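Local coordinates for protein inactive Zymogen C11 Protease (Parabacteroides distasonis, PDB 6MZO) that is an inactive zymogen of a clostripain-like C11 protease, probably a precursor that cleaves proteins only once it has been activated, at residues N32-A35 with I36-I40; S148-S151 with K152-F155; Q196-M199 with G200-K204. All coordinates share one frame; numbering follows the deposited sequence.

In the fold
All three contacts are local, and each flanks the large mixed sheet of this clostripain-family protease. Contact 3 is buried, whereas contacts 1 and 2 each have a buried side and an exposed one. Contacts 1 and 3 hold neighbouring helices, 26-43 and 195-203, that both pack on strand 49-54 and touch directly: G39 CA lies 3.7 Å from M199 CG. Contact 2 touches neither (its centre is about 27 and 23 Å from those of contacts 1 and 3) but leads into strand 155-162, on which contact 3 also rests. The chemistry differs accordingly: regular helix bonds with a water-bridged surface pair in contact 1, carbonyls satisfied around a turn in contact 2, and methionine packing edged by charges in contact 3.

Contact 1: N32-A35 with I36-I40; sequences NLRA and IKEGI
E38 lies one helical turn beyond R34, and its side chain rises past the backbone of R34 before meeting the arginine itself. Its CB sits 3.7 Å from R34 O and equally far from A35 O. CG comes closer to R34 O, at 3.3 Å, because chi1 of -68° puts CG beside the backbone N, anti to the carbonyl carbon. CD of E38 then stands 3.8 Å from CD of R34, so the carboxylate carbon rests against the arginine's CD methylene, short of the guanidinium. The arginine leaves the backbone with CG anti to its N (chi1 179°) and bends twice further out. Its guanidinium plane lies 32° from the carboxylate plane, and R34 NH2 stays 4.7 Å from E38 OE1, too far for a direct salt bridge. A water spans the gap: it donates to E38 OE1 and accepts weakly from R34 NH2. Beneath this surface pair runs helix 26-43 of the beta-alpha-beta unit between strands 14-19 and 49-54, with successive i to i+4 bonds such as K37 N to L33 O at 2.9 Å. On the sheet side, I36 CG1 passes 3.3 Å from N32 O, while L33 CD2 and I36 CD1 are a looser 4.4 Å apart; L33 rests on I52 of strand 49-54, I36 reaches I17 of strand 14-19, and N32 ND2 is hydrogen-bonded to N191 O.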
loop_
_atom_site.group_PDB
_atom_site.type_symbol
_atom_site.label_atom_id
_atom_site.label_comp_id
_atom_site.label_asym_id
_atom_site.label_seq_id
_atom_site.Cartn_x
_atom_site.Cartn_y
_atom_site.Cartn_z
ATOM N N ASN A 32 -5.484 -7.042 14.823
ATOM C CA ASN A 32 -5.095 -5.651 14.557
ATOM C C ASN A 32 -5.885 -4.675 15.383
ATOM O O ASN A 32 -5.327 -3.653 15.809
ATOM C CB ASN A 32 -5.263 -5.320 13.078
ATOM C CG ASN A 32 -4.107 -5.851 12.291
ATOM O OD1 ASN A 32 -2.955 -5.731 12.729
ATOM N ND2 ASN A 32 -4.393 -6.520 11.200
ATOM N N LEU A 33 -7.155 -4.941 15.590
ATOM C CA LEU A 33 -7.950 -4.015 16.462
ATOM C C LEU A 33 -7.371 -4.001 17.895
ATOM O O LEU A 33 -7.259 -2.967 18.543
ATOM C CB LEU A 33 -9.421 -4.427 16.500
ATOM C CG LEU A 33 -10.109 -3.890 15.226
ATOM C CD1 LEU A 33 -11.450 -4.599 15.083
ATOM C CD2 LEU A 33 -10.317 -2.391 15.387
ATOM N N ARG A 34 -6.943 -5.162 18.378
ATOM C CA ARG A 34 -6.277 -5.225 19.666
ATOM C C ARG A 34 -4.991 -4.358 19.670
ATOM O O ARG A 34 -4.713 -3.617 20.650
ATOM C CB ARG A 34 -5.968 -6.721 20.014
ATOM C CG ARG A 34 -5.233 -6.894 21.354
ATOM C CD ARG A 34 -3.720 -6.942 21.213
ATOM N NE ARG A 34 -3.286 -8.242 20.727
ATOM C CZ ARG A 34 -2.330 -8.482 19.837
ATOM N NH1 ARG A 34 -2.054 -9.763 19.531
ATOM N NH2 ARG A 34 -1.640 -7.480 19.276
ATOM N N ALA A 35 -4.179 -4.455 18.598
ATOM C CA ALA A 35 -2.949 -3.692 18.528
ATOM C C ALA A 35 -3.256 -2.164 18.486
ATOM O O ALA A 35 -2.536 -1.385 19.107
ATOM C CB ALA A 35 -2.131 -4.112 17.279
ATOM N N ILE A 36 -4.283 -1.786 17.737
ATOM C CA ILE A 36 -4.666 -0.374 17.629
ATOM C C ILE A 36 -5.085 0.122 18.981
ATOM O O ILE A 36 -4.673 1.250 19.385
ATOM C CB ILE A 36 -5.837 -0.201 16.612
ATOM C CG1 ILE A 36 -5.288 -0.428 15.197
ATOM C CG2 ILE A 36 -6.547 1.194 16.765
ATOM C CD1 ILE A 36 -6.412 -0.760 14.166
ATOM N N LYS A 37 -5.916 -0.644 19.680
ATOM C CA LYS A 37 -6.331 -0.168 21.040
ATOM C C LYS A 37 -5.140 -0.041 21.984
ATOM O O LYS A 37 -5.058 0.917 22.765
ATOM C CB LYS A 37 -7.366 -1.117 21.626
ATOM C CG LYS A 37 -8.690 -1.074 20.889
ATOM C CD LYS A 37 -9.484 -2.411 20.995
ATOM C CE LYS A 37 -10.071 -2.610 22.284
ATOM N NZ LYS A 37 -10.884 -3.951 22.312
ATOM N N GLU A 38 -4.190 -0.984 21.925
ATOM C CA GLU A 38 -3.010 -0.840 22.777
ATOM C C GLU A 38 -2.182 0.385 22.361
ATOM O O GLU A 38 -1.579 1.067 23.242
ATOM C CB GLU A 38 -2.107 -2.104 22.742
ATOM C CG GLU A 38 -2.884 -3.248 23.419
ATOM C CD GLU A 38 -2.060 -4.479 23.649
ATOM O OE1 GLU A 38 -1.048 -4.659 22.966
ATOM O OE2 GLU A 38 -2.416 -5.269 24.526
ATOM N N GLY A 39 -2.126 0.642 21.070
ATOM C CA GLY A 39 -1.321 1.768 20.574
ATOM C C GLY A 39 -1.934 3.101 21.016
ATOM O O GLY A 39 -1.188 4.026 21.403
ATOM N N ILE A 40 -3.267 3.225 20.911
ATOM C CA ILE A 40 -3.855 4.479 21.425
ATOM C C ILE A 40 -3.591 4.639 22.875
ATOM O O ILE A 40 -3.353 5.794 23.340
ATOM C CB ILE A 40 -5.406 4.473 21.192
ATOM C CG1 ILE A 40 -5.680 4.370 19.676
ATOM C CG2 ILE A 40 -6.075 5.686 21.876
ATOM C CD1 ILE A 40 -7.209 3.896 19.509
HETATM O O HOH W 1 -0.675 -5.468 20.401
#

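Contact 2: S148-S151 with K152-F155; sequences SALS and KYHF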
loop_
_atom_site.group_PDB
_atom_site.type_symbol
_atom_site.label_atom_id
_atom_site.label_comp_id
_atom_site.label_asym_id
_atom_site.label_seq_id
_atom_site.Cartn_x
_atom_site.Cartn_y
_atom_site.Cartn_z
ATOM N N SER A 148 -9.338 6.098 -8.990
ATOM C CA SER A 148 -10.378 6.977 -9.457
ATOM C C SER A 148 -11.291 7.386 -8.290
ATOM O O SER A 148 -11.644 8.562 -8.143
ATOM C CB SER A 148 -11.172 6.317 -10.614
ATOM O OG SER A 148 -12.208 7.188 -10.988
ATOM N N ALA A 149 -11.633 6.420 -7.449
ATOM C CA ALA A 149 -12.571 6.663 -6.350
ATOM C C ALA A 149 -11.972 7.648 -5.353
ATOM O O ALA A 149 -12.699 8.528 -4.872
ATOM C CB ALA A 149 -12.920 5.366 -5.664
ATOM N N LEU A 150 -10.662 7.543 -5.109
ATOM C CA LEU A 150 -10.020 8.383 -4.077
ATOM C C LEU A 150 -9.520 9.698 -4.659
ATOM O O LEU A 150 -9.149 10.606 -3.912
ATOM C CB LEU A 150 -8.852 7.626 -3.388
ATOM C CG LEU A 150 -9.231 6.372 -2.595
ATOM C CD1 LEU A 150 -7.989 5.786 -1.814
ATOM C CD2 LEU A 150 -10.377 6.777 -1.642
ATOM N N SER A 151 -9.601 9.869 -5.984
ATOM C CA SER A 151 -9.026 11.079 -6.570
ATOM C C SER A 151 -9.717 12.380 -6.096
ATOM O O SER A 151 -9.083 13.432 -6.145
ATOM C CB SER A 151 -9.043 11.014 -8.105
ATOM O OG SER A 151 -10.373 11.154 -8.558
ATOM N N LYS A 152 -10.965 12.309 -5.601
ATOM C CA LYS A 152 -11.678 13.475 -5.074
ATOM C C LYS A 152 -11.275 13.921 -3.663
ATOM O O LYS A 152 -11.829 14.903 -3.121
ATOM C CB LYS A 152 -13.184 13.193 -5.057
ATOM C CG LYS A 152 -13.597 11.990 -4.153
ATOM C CD LYS A 152 -15.127 11.673 -4.288
ATOM C CE LYS A 152 -15.385 10.146 -4.320
ATOM N NZ LYS A 152 -15.066 9.494 -5.658
ATOM N N TYR A 153 -10.388 13.164 -3.031
ATOM C CA TYR A 153 -9.914 13.504 -1.685
ATOM C C TYR A 153 -8.504 14.020 -1.642
ATOM O O TYR A 153 -7.758 13.914 -2.599
ATOM C CB TYR A 153 -9.968 12.289 -0.754
ATOM C CG TYR A 153 -11.338 11.682 -0.711
ATOM C CD1 TYR A 153 -12.388 12.354 -0.108
ATOM C CD2 TYR A 153 -11.562 10.414 -1.230
ATOM C CE1 TYR A 153 -13.662 11.813 -0.072
ATOM C CE2 TYR A 153 -12.826 9.855 -1.196
ATOM C CZ TYR A 153 -13.870 10.553 -0.612
ATOM O OH TYR A 153 -15.122 9.979 -0.590
ATOM N N HIS A 154 -8.112 14.566 -0.482
ATOM C CA HIS A 154 -6.703 14.748 -0.301
ATOM C C HIS A 154 -6.277 14.284 1.070
ATOM O O HIS A 154 -6.676 14.856 2.100
ATOM C CB HIS A 154 -6.239 16.187 -0.469
ATOM C CG HIS A 154 -4.753 16.257 -0.610
ATOM N ND1 HIS A 154 -4.117 16.034 -1.818
ATOM C CD2 HIS A 154 -3.775 16.382 0.316
ATOM C CE1 HIS A 154 -2.808 16.081 -1.633
ATOM N NE2 HIS A 154 -2.579 16.311 -0.352
ATOM N N PHE A 155 -5.449 13.252 1.069
ATOM C CA PHE A 155 -4.984 12.733 2.336
ATOM C C PHE A 155 -3.558 13.116 2.586
ATOM O O PHE A 155 -2.782 13.212 1.656
ATOM C CB PHE A 155 -5.033 11.184 2.306
ATOM C CG PHE A 155 -6.418 10.669 2.158
ATOM C CD1 PHE A 155 -7.258 10.675 3.244
ATOM C CD2 PHE A 155 -6.866 10.192 0.934
ATOM C CE1 PHE A 155 -8.600 10.223 3.147
ATOM C CE2 PHE A 155 -8.165 9.737 0.832
ATOM C CZ PHE A 155 -9.035 9.760 1.936
#
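A type I beta turn from L150 to Y153 carries the chain off the C-terminal end of helix 143-150 and into strand 155-162, one of the parallel strands of the central sheet. The turn is closed by the Y153 N to L150 O bond, 3.0 Å long with an N-H...O angle of 165°. The lysine within the turn folds back over the helix. With chi1 at 61°, CG of K152 is squeezed between its own backbone N and carbonyl carbon, and bends at chi3 and chi4 bring the chain round until NZ donates to A149 O at 2.7 Å. That nitrogen lies in the carbonyl plane, on a lone pair, with a C=O...N angle of 131°. On the way, K152 CG sits 3.7 Å above the Y153 ring, over its centre, so the lysine's aliphatic part packs on one face of the tyrosine. L150 CD2 adds an apolar contact, 3.8 Å from Y153 CD2, and has F155 further off. Outside the turn, Y153 OH is hydrogen-bonded to D98 of helix 90-103, whose I97 touches both L150 and Y153. An alanine in place of Y153 is likely to leave D98 without this hydroxyl, strip the lysine chain of the ring beneath it and open a gap beside L150. On the helix, S148 O accepts from S151 OG at 2.9 Å and from S151 N, both from the same face of its plane. Three successive carbonyls, S148 to L150, are therefore satisfied by serine, lysine and turn amide, and the lysine's positive charge is probably favoured by the partial negative charge that gathers at a helix C-terminus.

Contact 3: Q196-M199 with G200-K204; sequences QTIM and GDMFK
M202 CE is wedged against I198 and M199. It stands 3.3 Å from I198 CD1, tighter than usual van der Waals contact, and 3.7 Å from M199 SD. The two methionines are shaped differently: M202 runs straight out beyond CG, while M199 curls, its chi2 of -52° setting the sulfur beside the M202 methyl. This apolar side of helix 195-203 lies on the central sheet, M202 on F157, I198 on L159, and M199 and F203 both on L50. Next to it, M199 O meets the F203 ring at its edge and in its plane, 3.3 Å from CD2. The helical bonding here is thin: M202 N donates to I198 O at 3.1 Å, with only a weak second bond to M199 O. Where the helix kinks, other partners serve the amides. G200 N is bonded to D43 of helix 26-43, and a water takes the N-H of D201 while donating to T197 O at 2.7 Å. At the polar edge K204 NZ forms a salt bridge with D201 OD1, 3.0 Å long and met nearly along the C-O axis; D201 OD2 pairs with K215 of helix 209-220. Since K204 also binds D208, whose carboxylate lies close to that of D201, its positive charge probably offsets the repulsion between the two acids.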
loop_
_atom_site.group_PDB
_atom_site.type_symbol
_atom_site.label_atom_id
_atom_site.label_comp_id
_atom_site.label_asym_id
_atom_site.label_seq_id
_atom_site.Cartn_x
_atom_site.Cartn_y
_atom_site.Cartn_z
ATOM N N GLN A 196 0.399 -1.227 17.248
ATOM C CA GLN A 196 0.597 -0.870 18.663
ATOM C C GLN A 196 1.762 0.106 18.897
ATOM O O GLN A 196 1.878 0.640 20.034
ATOM C CB GLN A 196 0.822 -2.166 19.466
ATOM C CG GLN A 196 2.196 -2.845 19.203
ATOM C CD GLN A 196 2.313 -3.629 17.903
ATOM O OE1 GLN A 196 1.384 -3.790 17.099
ATOM N NE2 GLN A 196 3.532 -4.174 17.694
ATOM N N THR A 197 2.533 0.418 17.855
ATOM C CA THR A 197 3.635 1.350 18.036
ATOM C C THR A 197 3.508 2.576 17.135
ATOM O O THR A 197 4.331 3.498 17.268
ATOM C CB THR A 197 5.046 0.722 17.747
ATOM O OG1 THR A 197 5.155 0.245 16.394
ATOM C CG2 THR A 197 5.354 -0.396 18.708
ATOM N N ILE A 198 2.586 2.605 16.181
ATOM C CA ILE A 198 2.557 3.740 15.212
ATOM C C ILE A 198 1.390 4.737 15.399
ATOM O O ILE A 198 1.210 5.660 14.566
ATOM C CB ILE A 198 2.476 3.288 13.754
ATOM C CG1 ILE A 198 1.301 2.331 13.551
ATOM C CG2 ILE A 198 3.840 2.480 13.450
ATOM C CD1 ILE A 198 0.969 2.115 11.975
ATOM N N MET A 199 0.532 4.454 16.391
ATOM C CA MET A 199 -0.694 5.298 16.429
ATOM C C MET A 199 -0.340 6.778 16.663
ATOM O O MET A 199 -0.872 7.673 15.903
ATOM C CB MET A 199 -1.672 4.816 17.533
ATOM C CG MET A 199 -2.165 3.347 17.294
ATOM S SD MET A 199 -2.840 3.056 15.662
ATOM C CE MET A 199 -4.165 4.325 15.632
ATOM N N GLY A 200 0.456 7.084 17.669
ATOM C CA GLY A 200 0.850 8.499 17.834
ATOM C C GLY A 200 1.497 9.117 16.575
ATOM O O GLY A 200 1.231 10.327 16.273
ATOM N N ASP A 201 2.328 8.356 15.860
ATOM C CA ASP A 201 2.923 8.902 14.631
ATOM C C ASP A 201 1.885 9.302 13.626
ATOM O O ASP A 201 2.148 10.305 12.877
ATOM C CB ASP A 201 3.918 7.875 14.028
ATOM C CG ASP A 201 5.133 7.657 14.938
ATOM O OD1 ASP A 201 5.563 8.605 15.639
ATOM O OD2 ASP A 201 5.664 6.511 14.996
ATOM N N MET A 202 0.757 8.581 13.538
ATOM C CA MET A 202 -0.276 8.999 12.553
ATOM C C MET A 202 -0.948 10.354 12.898
ATOM O O MET A 202 -1.584 10.925 12.033
ATOM C CB MET A 202 -1.405 7.920 12.431
ATOM C CG MET A 202 -0.864 6.629 12.036
ATOM S SD MET A 202 -2.450 5.538 11.964
ATOM C CE MET A 202 -1.832 3.917 12.202
ATOM N N PHE A 203 -0.833 10.786 14.152
ATOM C CA PHE A 203 -1.634 11.914 14.642
ATOM C C PHE A 203 -0.764 13.127 15.019
ATOM O O PHE A 203 -1.296 14.080 15.558
ATOM C CB PHE A 203 -2.479 11.454 15.838
ATOM C CG PHE A 203 -3.694 10.698 15.426
ATOM C CD1 PHE A 203 -4.796 11.377 14.954
ATOM C CD2 PHE A 203 -3.726 9.266 15.401
ATOM C CE1 PHE A 203 -5.918 10.714 14.567
ATOM C CE2 PHE A 203 -4.829 8.581 15.003
ATOM C CZ PHE A 203 -5.958 9.284 14.536
ATOM N N LYS A 204 0.555 13.077 14.812
ATOM C CA LYS A 204 1.394 14.341 14.948
ATOM C C LYS A 204 0.836 15.426 13.995
ATOM O O LYS A 204 0.197 15.124 12.964
ATOM C CB LYS A 204 2.833 14.034 14.652
ATOM C CG LYS A 204 3.413 13.079 15.774
ATOM C CD LYS A 204 4.872 12.742 15.505
ATOM C CE LYS A 204 5.333 11.659 16.495
ATOM N NZ LYS A 204 6.769 11.260 16.180
HETATM O O HOH W 2 3.596 6.109 17.557
#